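Local coordinates for protein glucose-6-phosphate isomerase (Chlamydia trachomatis D/UW-3/CX, PDB 6OTU) that catalyses the reversible isomerization of glucose 6-phosphate to fructose 6-phosphate, at residues H29-D32 against G37-S40; A113-Q118 against E292-A297; A299-A304 against L472-E477. All coordinates share one frame; numbering follows the deposited sequence.

Interaction 1. Residues H29-D32 against G37-S40; sequences HPID and GCLS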
ATOM      1  N   HIS A  29     -11.518  11.027  28.369  1.00 43.84           N
ATOM      2  CA  HIS A  29     -10.653  10.206  29.218  1.00 38.53           C
ATOM      3  C   HIS A  29     -10.864   8.744  28.869  1.00 36.96           C
ATOM      4  O   HIS A  29     -11.476   7.982  29.633  1.00 32.70           O
ATOM      5  CB  HIS A  29     -10.939  10.474  30.693  1.00 39.97           C
ATOM      6  CG  HIS A  29     -11.105  11.925  31.004  1.00 52.83           C
ATOM      7  ND1 HIS A  29     -12.328  12.490  31.289  1.00 59.48           N
ATOM      8  CD2 HIS A  29     -10.202  12.934  31.053  1.00 59.45           C
ATOM      9  CE1 HIS A  29     -12.169  13.785  31.508  1.00 64.49           C
ATOM     10  NE2 HIS A  29     -10.889  14.080  31.370  1.00 58.68           N
ATOM     11  N   PRO A  30     -10.385   8.319  27.699  1.00 33.08           N
ATOM     12  CA  PRO A  30     -10.472   6.900  27.336  1.00 38.75           C
ATOM     13  C   PRO A  30      -9.647   6.029  28.280  1.00 38.38           C
ATOM     14  O   PRO A  30      -8.691   6.484  28.915  1.00 42.41           O
ATOM     15  CB  PRO A  30      -9.917   6.869  25.905  1.00 41.24           C
ATOM     16  CG  PRO A  30      -9.052   8.088  25.813  1.00 41.39           C
ATOM     17  CD  PRO A  30      -9.718   9.122  26.655  1.00 37.70           C
ATOM     18  N   ILE A  31     -10.040   4.756  28.383  1.00 33.78           N
ATOM     19  CA  ILE A  31      -9.343   3.850  29.288  1.00 34.74           C
ATOM     20  C   ILE A  31      -7.854   3.835  28.948  1.00 40.70           C
ATOM     21  O   ILE A  31      -7.451   3.980  27.780  1.00 41.18           O
ATOM     22  CB  ILE A  31      -9.968   2.439  29.255  1.00 39.69           C
ATOM     23  CG1 ILE A  31      -9.405   1.575  30.391  1.00 43.12           C
ATOM     24  CG2 ILE A  31      -9.778   1.739  27.904  1.00 37.33           C
ATOM     25  CD1 ILE A  31      -9.997   0.158  30.468  1.00 41.63           C
ATOM     26  N   ASP A  32      -7.025   3.723  29.988  1.00 35.02           N
ATOM     27  CA  ASP A  32      -5.570   3.694  29.851  1.00 35.78           C
ATOM     28  C   ASP A  32      -5.125   2.237  29.739  1.00 44.05           C
ATOM     29  O   ASP A  32      -5.037   1.517  30.742  1.00 37.39           O
ATOM     30  CB  ASP A  32      -4.915   4.405  31.031  1.00 36.90           C
ATOM     31  CG  ASP A  32      -3.384   4.321  31.010  1.00 45.97           C
ATOM     32  OD1 ASP A  32      -2.786   3.984  29.963  1.00 46.04           O
ATOM     33  OD2 ASP A  32      -2.771   4.602  32.061  1.00 50.90           O
ATOM     34  N   GLY A  37      -2.277  -4.239  35.053  1.00 51.94           N
ATOM     35  CA  GLY A  37      -3.436  -5.095  35.221  1.00 52.50           C
ATOM     36  C   GLY A  37      -4.674  -4.746  34.417  1.00 61.38           C
ATOM     37  O   GLY A  37      -5.728  -5.342  34.660  1.00 65.01           O
ATOM     38  N   CYS A  38      -4.598  -3.807  33.464  1.00 57.36           N
ATOM     39  CA  CYS A  38      -5.801  -3.436  32.715  1.00 49.04           C
ATOM     40  C   CYS A  38      -6.210  -4.528  31.733  1.00 51.30           C
ATOM     41  O   CYS A  38      -7.406  -4.763  31.525  1.00 52.36           O
ATOM     42  CB  CYS A  38      -5.592  -2.118  31.973  1.00 44.82           C
ATOM     43  SG  CYS A  38      -6.874  -1.748  30.736  1.00 45.82           S
ATOM     44  N   LEU A  39      -5.237  -5.201  31.114  1.00 53.58           N
ATOM     45  CA  LEU A  39      -5.520  -6.278  30.162  1.00 48.01           C
ATOM     46  C   LEU A  39      -5.647  -7.605  30.917  1.00 49.27           C
ATOM     47  O   LEU A  39      -4.835  -8.529  30.795  1.00 47.62           O
ATOM     48  CB  LEU A  39      -4.444  -6.329  29.086  1.00 43.73           C
ATOM     49  CG  LEU A  39      -4.338  -5.103  28.165  1.00 45.24           C
ATOM     50  CD1 LEU A  39      -3.398  -5.389  27.009  1.00 39.55           C
ATOM     51  CD2 LEU A  39      -5.693  -4.663  27.644  1.00 43.08           C
ATOM     52  N   SER A  40      -6.715  -7.679  31.708  1.00 48.05           N
ATOM     53  CA  SER A  40      -7.009  -8.811  32.572  1.00 44.80           C
ATOM     54  C   SER A  40      -7.663  -9.939  31.783  1.00 51.20           C
ATOM     55  O   SER A  40      -8.110  -9.764  30.640  1.00 46.00           O
ATOM     56  CB  SER A  40      -7.942  -8.385  33.693  1.00 43.58           C
ATOM     57  OG  SER A  40      -9.208  -8.025  33.170  1.00 46.67           O
TER

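Interaction 2. Residues A113-Q118 against E292-A297; sequences AWVRDQ and EFLQGA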
ATOM      1  N   ALA A 113     -27.081 -13.922  -2.370  1.00 36.25           N
ATOM      2  CA  ALA A 113     -28.192 -14.314  -1.503  1.00 41.87           C
ATOM      3  C   ALA A 113     -28.827 -15.633  -1.944  1.00 44.74           C
ATOM      4  O   ALA A 113     -29.390 -16.361  -1.116  1.00 38.36           O
ATOM      5  CB  ALA A 113     -29.239 -13.191  -1.459  1.00 34.60           C
ATOM      6  N   TRP A 114     -28.724 -15.972  -3.232  1.00 39.70           N
ATOM      7  CA  TRP A 114     -29.428 -17.135  -3.757  1.00 37.83           C
ATOM      8  C   TRP A 114     -28.823 -18.459  -3.315  1.00 47.78           C
ATOM      9  O   TRP A 114     -29.442 -19.495  -3.572  1.00 41.45           O
ATOM     10  CB  TRP A 114     -29.469 -17.100  -5.282  1.00 37.37           C
ATOM     11  CG  TRP A 114     -28.113 -17.187  -5.917  1.00 39.80           C
ATOM     12  CD1 TRP A 114     -27.277 -16.140  -6.223  1.00 33.26           C
ATOM     13  CD2 TRP A 114     -27.430 -18.380  -6.333  1.00 35.95           C
ATOM     14  NE1 TRP A 114     -26.114 -16.614  -6.785  1.00 32.35           N
ATOM     15  CE2 TRP A 114     -26.185 -17.982  -6.878  1.00 36.04           C
ATOM     16  CE3 TRP A 114     -27.749 -19.743  -6.306  1.00 38.30           C
ATOM     17  CZ2 TRP A 114     -25.257 -18.905  -7.385  1.00 33.86           C
ATOM     18  CZ3 TRP A 114     -26.820 -20.665  -6.811  1.00 38.33           C
ATOM     19  CH2 TRP A 114     -25.596 -20.235  -7.344  1.00 43.07           C
ATOM     20  N   VAL A 115     -27.643 -18.468  -2.679  1.00 37.96           N
ATOM     21  CA  VAL A 115     -27.089 -19.745  -2.238  1.00 39.64           C
ATOM     22  C   VAL A 115     -27.647 -20.197  -0.899  1.00 47.58           C
ATOM     23  O   VAL A 115     -27.357 -21.320  -0.471  1.00 54.17           O
ATOM     24  CB  VAL A 115     -25.554 -19.757  -2.128  1.00 38.12           C
ATOM     25  CG1 VAL A 115     -24.937 -19.265  -3.404  1.00 35.75           C
ATOM     26  CG2 VAL A 115     -25.108 -18.942  -0.935  1.00 37.64           C
ATOM     27  N   ARG A 116     -28.431 -19.361  -0.221  1.00 48.49           N
ATOM     28  CA  ARG A 116     -29.163 -19.780   0.966  1.00 65.26           C
ATOM     29  C   ARG A 116     -30.573 -19.226   0.880  1.00 76.05           C
ATOM     30  O   ARG A 116     -30.766 -18.074   0.487  1.00 82.59           O
ATOM     31  CB  ARG A 116     -28.480 -19.315   2.266  1.00 67.98           C
ATOM     32  CG  ARG A 116     -28.018 -17.864   2.277  1.00 64.08           C
ATOM     33  CD  ARG A 116     -27.002 -17.630   3.397  1.00 59.61           C
ATOM     34  NE  ARG A 116     -27.601 -17.709   4.731  1.00 56.61           N
ATOM     35  CZ  ARG A 116     -26.956 -18.093   5.829  1.00 54.69           C
ATOM     36  NH1 ARG A 116     -27.589 -18.122   6.995  1.00 52.14           N
ATOM     37  NH2 ARG A 116     -25.680 -18.454   5.765  1.00 57.71           N
ATOM     38  N   ASP A 117     -31.548 -20.055   1.241  1.00 81.06           N
ATOM     39  CA  ASP A 117     -32.953 -19.671   1.144  1.00 83.19           C
ATOM     40  C   ASP A 117     -33.193 -18.292   1.739  1.00 80.04           C
ATOM     41  O   ASP A 117     -32.672 -17.956   2.807  1.00 79.28           O
ATOM     42  CB  ASP A 117     -33.826 -20.699   1.860  1.00 88.24           C
ATOM     43  CG  ASP A 117     -33.886 -22.009   1.125  1.00 92.04           C
ATOM     44  OD1 ASP A 117     -33.678 -22.007  -0.105  1.00 92.81           O
ATOM     45  OD2 ASP A 117     -34.132 -23.042   1.777  1.00 97.21           O
ATOM     46  N   GLN A 118     -33.989 -17.492   1.038  1.00 75.13           N
ATOM     47  CA  GLN A 118     -34.207 -16.121   1.462  1.00 72.02           C
ATOM     48  C   GLN A 118     -35.526 -15.618   0.899  1.00 75.11           C
ATOM     49  O   GLN A 118     -36.039 -16.140  -0.093  1.00 78.98           O
ATOM     50  CB  GLN A 118     -33.057 -15.221   1.019  1.00 65.41           C
ATOM     51  CG  GLN A 118     -32.528 -14.344   2.122  1.00 66.01           C
ATOM     52  CD  GLN A 118     -31.166 -13.785   1.790  1.00 65.96           C
ATOM     53  OE1 GLN A 118     -30.243 -14.529   1.440  1.00 72.24           O
ATOM     54  NE2 GLN A 118     -31.030 -12.469   1.890  1.00 56.43           N
ATOM     55  N   GLU A 292     -18.370 -21.785  -2.984  1.00 40.81           N
ATOM     56  CA  GLU A 292     -17.965 -21.730  -1.582  1.00 37.19           C
ATOM     57  C   GLU A 292     -17.663 -20.301  -1.164  1.00 34.79           C
ATOM     58  O   GLU A 292     -18.024 -19.878  -0.057  1.00 31.67           O
ATOM     59  CB  GLU A 292     -16.746 -22.614  -1.341  1.00 34.40           C
ATOM     60  CG  GLU A 292     -16.998 -24.074  -1.578  1.00 45.49           C
ATOM     61  CD  GLU A 292     -15.757 -24.905  -1.348  1.00 61.49           C
ATOM     62  OE1 GLU A 292     -15.827 -26.139  -1.553  1.00 67.78           O
ATOM     63  OE2 GLU A 292     -14.713 -24.320  -0.966  1.00 64.27           O
ATOM     64  N   PHE A 293     -16.987 -19.553  -2.040  1.00 35.14           N
ATOM     65  CA  PHE A 293     -16.750 -18.129  -1.827  1.00 30.99           C
ATOM     66  C   PHE A 293     -18.063 -17.366  -1.646  1.00 39.91           C
ATOM     67  O   PHE A 293     -18.170 -16.511  -0.757  1.00 34.00           O
ATOM     68  CB  PHE A 293     -15.946 -17.605  -3.020  1.00 39.50           C
ATOM     69  CG  PHE A 293     -15.902 -16.107  -3.164  1.00 33.37           C
ATOM     70  CD1 PHE A 293     -15.250 -15.316  -2.229  1.00 34.50           C
ATOM     71  CD2 PHE A 293     -16.443 -15.503  -4.289  1.00 32.03           C
ATOM     72  CE1 PHE A 293     -15.156 -13.927  -2.393  1.00 32.36           C
ATOM     73  CE2 PHE A 293     -16.379 -14.130  -4.459  1.00 34.38           C
ATOM     74  CZ  PHE A 293     -15.725 -13.331  -3.504  1.00 31.50           C
ATOM     75  N   LEU A 294     -19.076 -17.667  -2.480  1.00 34.49           N
ATOM     76  CA  LEU A 294     -20.382 -17.020  -2.341  1.00 34.85           C
ATOM     77  C   LEU A 294     -21.059 -17.400  -1.028  1.00 36.87           C
ATOM     78  O   LEU A 294     -21.677 -16.547  -0.378  1.00 31.48           O
ATOM     79  CB  LEU A 294     -21.308 -17.372  -3.520  1.00 31.64           C
ATOM     80  CG  LEU A 294     -20.985 -16.895  -4.943  1.00 35.45           C
ATOM     81  CD1 LEU A 294     -22.172 -17.089  -5.925  1.00 31.92           C
ATOM     82  CD2 LEU A 294     -20.463 -15.444  -4.961  1.00 32.74           C
ATOM     83  N   GLN A 295     -20.981 -18.677  -0.630  1.00 34.08           N
ATOM     84  CA  GLN A 295     -21.610 -19.081   0.626  1.00 34.52           C
ATOM     85  C   GLN A 295     -20.993 -18.350   1.815  1.00 39.17           C
ATOM     86  O   GLN A 295     -21.706 -17.959   2.746  1.00 36.00           O
ATOM     87  CB  GLN A 295     -21.514 -20.595   0.802  1.00 33.67           C
ATOM     88  CG  GLN A 295     -22.373 -21.355  -0.205  1.00 39.07           C
ATOM     89  CD  GLN A 295     -22.118 -22.854  -0.195  1.00 49.00           C
ATOM     90  OE1 GLN A 295     -20.974 -23.312  -0.106  1.00 46.36           O
ATOM     91  NE2 GLN A 295     -23.192 -23.631  -0.290  1.00 53.31           N
ATOM     92  N   GLY A 296     -19.676 -18.111   1.784  1.00 34.34           N
ATOM     93  CA  GLY A 296     -19.047 -17.375   2.875  1.00 34.27           C
ATOM     94  C   GLY A 296     -19.540 -15.943   2.978  1.00 39.42           C
ATOM     95  O   GLY A 296     -19.804 -15.440   4.072  1.00 39.15           O
ATOM     96  N   ALA A 297     -19.677 -15.271   1.841  1.00 30.81           N
ATOM     97  CA  ALA A 297     -20.239 -13.925   1.836  1.00 37.39           C
ATOM     98  C   ALA A 297     -21.705 -13.924   2.287  1.00 35.71           C
ATOM     99  O   ALA A 297     -22.101 -13.138   3.159  1.00 35.15           O
ATOM    100  CB  ALA A 297     -20.082 -13.318   0.445  1.00 30.45           C
TER
HETATM  101  O   HOH W   1     -24.345 -19.306   3.309  1.00 39.94           O

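Interaction 3. Residues A299-A304 against L472-E477; sequences AIDAHA and LLAFYE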
ATOM      1  N   ALA A 299     -23.246 -15.853   4.211  1.00 36.99           N
ATOM      2  CA  ALA A 299     -23.365 -16.118   5.639  1.00 39.80           C
ATOM      3  C   ALA A 299     -23.136 -14.851   6.461  1.00 40.52           C
ATOM      4  O   ALA A 299     -23.772 -14.667   7.504  1.00 32.26           O
ATOM      5  CB  ALA A 299     -22.392 -17.225   6.045  1.00 32.29           C
ATOM      6  N   ILE A 300     -22.231 -13.971   6.013  1.00 38.05           N
ATOM      7  CA  ILE A 300     -22.000 -12.716   6.730  1.00 42.37           C
ATOM      8  C   ILE A 300     -23.132 -11.724   6.460  1.00 42.81           C
ATOM      9  O   ILE A 300     -23.568 -11.008   7.375  1.00 40.24           O
ATOM     10  CB  ILE A 300     -20.613 -12.118   6.381  1.00 35.12           C
ATOM     11  CG1 ILE A 300     -19.469 -12.917   7.039  1.00 30.71           C
ATOM     12  CG2 ILE A 300     -20.510 -10.667   6.831  1.00 32.83           C
ATOM     13  CD1 ILE A 300     -19.553 -13.028   8.562  1.00 38.07           C
ATOM     14  N   ASP A 301     -23.623 -11.659   5.213  1.00 31.33           N
ATOM     15  CA  ASP A 301     -24.836 -10.895   4.927  1.00 31.56           C
ATOM     16  C   ASP A 301     -25.935 -11.204   5.939  1.00 35.28           C
ATOM     17  O   ASP A 301     -26.582 -10.295   6.466  1.00 35.37           O
ATOM     18  CB  ASP A 301     -25.348 -11.190   3.516  1.00 31.65           C
ATOM     19  CG  ASP A 301     -24.361 -10.792   2.423  1.00 42.58           C
ATOM     20  OD1 ASP A 301     -23.383 -10.067   2.718  1.00 41.14           O
ATOM     21  OD2 ASP A 301     -24.560 -11.236   1.272  1.00 34.36           O
ATOM     22  N   ALA A 302     -26.173 -12.490   6.211  1.00 32.41           N
ATOM     23  CA  ALA A 302     -27.219 -12.824   7.170  1.00 34.09           C
ATOM     24  C   ALA A 302     -26.817 -12.415   8.584  1.00 35.45           C
ATOM     25  O   ALA A 302     -27.646 -11.916   9.353  1.00 39.72           O
ATOM     26  CB  ALA A 302     -27.538 -14.316   7.101  1.00 33.38           C
ATOM     27  N   HIS A 303     -25.539 -12.587   8.927  1.00 32.63           N
ATOM     28  CA  HIS A 303     -25.084 -12.302  10.284  1.00 41.46           C
ATOM     29  C   HIS A 303     -25.122 -10.809  10.592  1.00 39.87           C
ATOM     30  O   HIS A 303     -25.316 -10.429  11.755  1.00 38.08           O
ATOM     31  CB  HIS A 303     -23.677 -12.871  10.476  1.00 38.70           C
ATOM     32  CG  HIS A 303     -22.946 -12.324  11.667  1.00 34.97           C
ATOM     33  ND1 HIS A 303     -23.132 -12.807  12.945  1.00 34.94           N
ATOM     34  CD2 HIS A 303     -22.004 -11.357  11.763  1.00 31.85           C
ATOM     35  CE1 HIS A 303     -22.350 -12.143  13.779  1.00 39.95           C
ATOM     36  NE2 HIS A 303     -21.660 -11.254  13.087  1.00 34.91           N
ATOM     37  N   ALA A 304     -24.958  -9.954   9.568  1.00 34.97           N
ATOM     38  CA  ALA A 304     -24.903  -8.502   9.749  1.00 36.48           C
ATOM     39  C   ALA A 304     -26.237  -7.886  10.163  1.00 43.93           C
ATOM     40  O   ALA A 304     -26.267  -6.682  10.462  1.00 38.64           O
ATOM     41  CB  ALA A 304     -24.422  -7.821   8.468  1.00 31.44           C
ATOM     42  N   LEU A 472     -14.704 -12.714   4.833  1.00 31.47           N
ATOM     43  CA  LEU A 472     -13.879 -11.541   5.106  1.00 35.65           C
ATOM     44  C   LEU A 472     -14.233 -10.395   4.174  1.00 35.51           C
ATOM     45  O   LEU A 472     -14.293  -9.233   4.595  1.00 39.46           O
ATOM     46  CB  LEU A 472     -12.400 -11.886   4.956  1.00 39.49           C
ATOM     47  CG  LEU A 472     -11.579 -12.192   6.206  1.00 43.50           C
ATOM     48  CD1 LEU A 472     -10.206 -12.684   5.787  1.00 46.89           C
ATOM     49  CD2 LEU A 472     -11.463 -10.967   7.102  1.00 37.44           C
ATOM     50  N   LEU A 473     -14.451 -10.702   2.895  1.00 33.48           N
ATOM     51  CA  LEU A 473     -14.876  -9.675   1.955  1.00 31.92           C
ATOM     52  C   LEU A 473     -16.184  -9.045   2.408  1.00 38.51           C
ATOM     53  O   LEU A 473     -16.270  -7.821   2.557  1.00 29.79           O
ATOM     54  CB  LEU A 473     -15.011 -10.266   0.554  1.00 34.80           C
ATOM     55  CG  LEU A 473     -15.458  -9.307  -0.546  1.00 32.57           C
ATOM     56  CD1 LEU A 473     -14.325  -8.356  -0.878  1.00 36.94           C
ATOM     57  CD2 LEU A 473     -15.841 -10.091  -1.768  1.00 30.54           C
ATOM     58  N   ALA A 474     -17.207  -9.875   2.672  1.00 30.62           N
ATOM     59  CA  ALA A 474     -18.508  -9.332   3.050  1.00 30.76           C
ATOM     60  C   ALA A 474     -18.422  -8.574   4.371  1.00 31.92           C
ATOM     61  O   ALA A 474     -19.105  -7.559   4.558  1.00 33.82           O
ATOM     62  CB  ALA A 474     -19.558 -10.458   3.142  1.00 33.57           C
ATOM     63  N   PHE A 475     -17.583  -9.055   5.285  1.00 30.67           N
ATOM     64  CA  PHE A 475     -17.350  -8.377   6.551  1.00 30.60           C
ATOM     65  C   PHE A 475     -16.995  -6.914   6.352  1.00 40.86           C
ATOM     66  O   PHE A 475     -17.571  -6.031   6.994  1.00 37.84           O
ATOM     67  CB  PHE A 475     -16.235  -9.091   7.294  1.00 30.72           C
ATOM     68  CG  PHE A 475     -15.761  -8.372   8.499  1.00 30.65           C
ATOM     69  CD1 PHE A 475     -16.514  -8.383   9.666  1.00 36.11           C
ATOM     70  CD2 PHE A 475     -14.536  -7.718   8.494  1.00 34.16           C
ATOM     71  CE1 PHE A 475     -16.060  -7.732  10.814  1.00 35.54           C
ATOM     72  CE2 PHE A 475     -14.075  -7.063   9.629  1.00 30.20           C
ATOM     73  CZ  PHE A 475     -14.829  -7.078  10.794  1.00 38.67           C
ATOM     74  N   TYR A 476     -16.028  -6.642   5.472  1.00 29.66           N
ATOM     75  CA  TYR A 476     -15.573  -5.274   5.279  1.00 41.90           C
ATOM     76  C   TYR A 476     -16.578  -4.473   4.464  1.00 39.23           C
ATOM     77  O   TYR A 476     -16.770  -3.277   4.718  1.00 44.03           O
ATOM     78  CB  TYR A 476     -14.186  -5.265   4.627  1.00 28.91           C
ATOM     79  CG  TYR A 476     -13.073  -5.288   5.652  1.00 28.83           C
ATOM     80  CD1 TYR A 476     -12.751  -4.139   6.363  1.00 28.64           C
ATOM     81  CD2 TYR A 476     -12.373  -6.469   5.948  1.00 29.03           C
ATOM     82  CE1 TYR A 476     -11.751  -4.148   7.321  1.00 31.23           C
ATOM     83  CE2 TYR A 476     -11.373  -6.489   6.911  1.00 29.03           C
ATOM     84  CZ  TYR A 476     -11.063  -5.319   7.593  1.00 33.46           C
ATOM     85  OH  TYR A 476     -10.064  -5.281   8.547  1.00 32.62           O
ATOM     86  N   GLU A 477     -17.237  -5.110   3.492  1.00 38.31           N
ATOM     87  CA  GLU A 477     -18.308  -4.427   2.769  1.00 38.95           C
ATOM     88  C   GLU A 477     -19.346  -3.887   3.744  1.00 36.94           C
ATOM     89  O   GLU A 477     -19.752  -2.728   3.651  1.00 29.76           O
ATOM     90  CB  GLU A 477     -18.961  -5.363   1.743  1.00 29.86           C
ATOM     91  CG  GLU A 477     -18.023  -5.742   0.599  1.00 35.54           C
ATOM     92  CD  GLU A 477     -18.675  -6.616  -0.458  1.00 42.61           C
ATOM     93  OE1 GLU A 477     -19.801  -7.132  -0.223  1.00 43.71           O
ATOM     94  OE2 GLU A 477     -18.064  -6.771  -1.544  1.00 42.22           O
TER

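Interaction 1. Residues H29-D32 against G37-S40
Cys38 reaches back across a short surface loop to meet Ile31 and Asp32, and the thiol sulfur makes both contacts. Its SG lies 3.7 Å from the terminal methyl CD1 of Ile31, an apolar contact in which the end of the isoleucine's longer branch does the touching. That branch is stretched out: CG1 is anti to the backbone N (chi1 -169°) and CD1 continues the extended line, which carries the methyl away from its own backbone and up to the sulfur. SG of Cys38 likewise lies opposite its backbone N, at chi1 167°, which turns the sulfur toward Ile31 and the Asp32 carbonyl.

The second partner of the sulfur is main chain. The carbonyl oxygen of Asp32 stands 3.7 Å from Cys38 SG and 3.9 Å from Cys38 CB, a van der Waals approach. Asp32 therefore takes part through its backbone, while its carboxylate is engaged elsewhere: OD1 accepts hydrogen bonds from Thr34 within the same loop and from Asn453. Only 97 Å² is buried in all; the CA atoms of Asp32 and Cys38 are 7.7 Å apart, and the thiol spans the gap to one side chain and one carbonyl.

Beyond the sulfur, Leu39 is the centre of an inverse gamma turn, and Ser40 is the N-cap of helix 41-46, its OG bonded to the backbone N of Arg43. Both segments belong to the loop between helix 18-26 and helix 41-46, and the contact folds this loop back on itself. NE of Arg62 is hydrogen-bonded to the carbonyl oxygen of Ile31, and Leu39 packs on Leu435 and Gln439 of helix 422-439.

Interaction 2. Residues A113-Q118 against E292-A297
Val115 and Trp114 make a mainly apolar, partly buried contact with Leu294 and Gln295, where the loop between helix 110-113 and helix 122-148 rests on the side of helix 287-303. The interface buries 198 Å², both sides summed, and the nearest CA atoms, those of Val115 and Gln295, are 6.2 Å apart.

Val115 supplies the centre, using its two methyls on different partners. CG2 lies 3.7 Å from CG of Gln295, so the glutamine joins the apolar contact through its aliphatic part. The other methyl, CG1, faces CB of Leu294 at 4.1 Å, and these two side chains cross at about a right angle. The same CG1 also sits 3.8 Å above the plane of the Trp114 ring, over its centre, and is thereby set between the indole and the helix.

The loop presents these neighbours through a type I beta turn from Ala113 to Arg116, with Trp114 and Val115 at its two central positions and the Arg116 N to Ala113 O bond closing it. A chi1 of 64° places CG of Trp114 between its backbone N and carbonyl carbon and brings one indole face against Val115 CG1. From there CZ2 of Trp114 reaches CD1 of Leu294 at 3.9 Å, the methyl approaching the ring obliquely. Elsewhere the indole packs on Ser131, Lys132 and Ala135 of helix 122-148.

A single water adds a polar bridge beside the apolar contact. It accepts from NH2 of Arg116 at 2.9 Å and donates to the carbonyl oxygen of Gln295 at 3.0 Å, linking the exposed arginine to the helix backbone. The guanidinium also packs on Ala299 and Ala302, further along helix 287-303.

Interaction 3. Residues A299-A304 against L472-E477
Ile300 and Ala474 form the first shell: their CB atoms stand 3.8 Å apart, bringing the CA atoms of the same pair within 6.1 Å. The CG2 methyl of Ile300 goes further, lying 3.7 Å from the backbone N of Phe475 in a packing contact. With CG1 turned to the opposite side of the CA–CB bond from the carbonyl carbon (chi1 -73°), CG2 is the branch presented to Ala474 and Phe475. Beside it, OD1 of Asp301 touches the Ala474 methyl at 3.9 Å.

The small alanine side chain is consistent with the spacing of helices 287-303 and 466-487; the axes of their short segments pass 8.9 Å apart at a signed angle of -35°, running broadly in the same direction. Further out, Leu313 and Ser317 of helix 313-327 pack against Phe475.

The buried carboxylates have partners of their own. Asp301 accepts from His478 through OD1 and forms a salt bridge with Arg112 through OD2, while Glu477 OE1 pairs with another nitrogen of Arg112. The arginine probably offsets the mutual repulsion of these acids, adding a shared electrostatic tie to an otherwise apolar helix contact.

How the interactions relate
Along the chain the three contacts come in series, each closing before the next opens. Interaction 1 is a local loop closure near the surface, 31 Å from the chain centre; its centre lies 40 Å from that of interaction 2 and 30 Å from that of interaction 3. The latter two are neighbours, with centres 11 Å apart, and share helix 287-303: 292-297 receives a loop, and 299-304 packs on helix 466-487. They touch directly, for instance where CZ of Phe293 lies 3.7 Å from CD2 of Leu473. Helix 287-303 thus joins the 113-118 loop to helix 466-487 within the phosphoglucose isomerase family region, away from the glucose-6-phosphate pocket and the active-site residues.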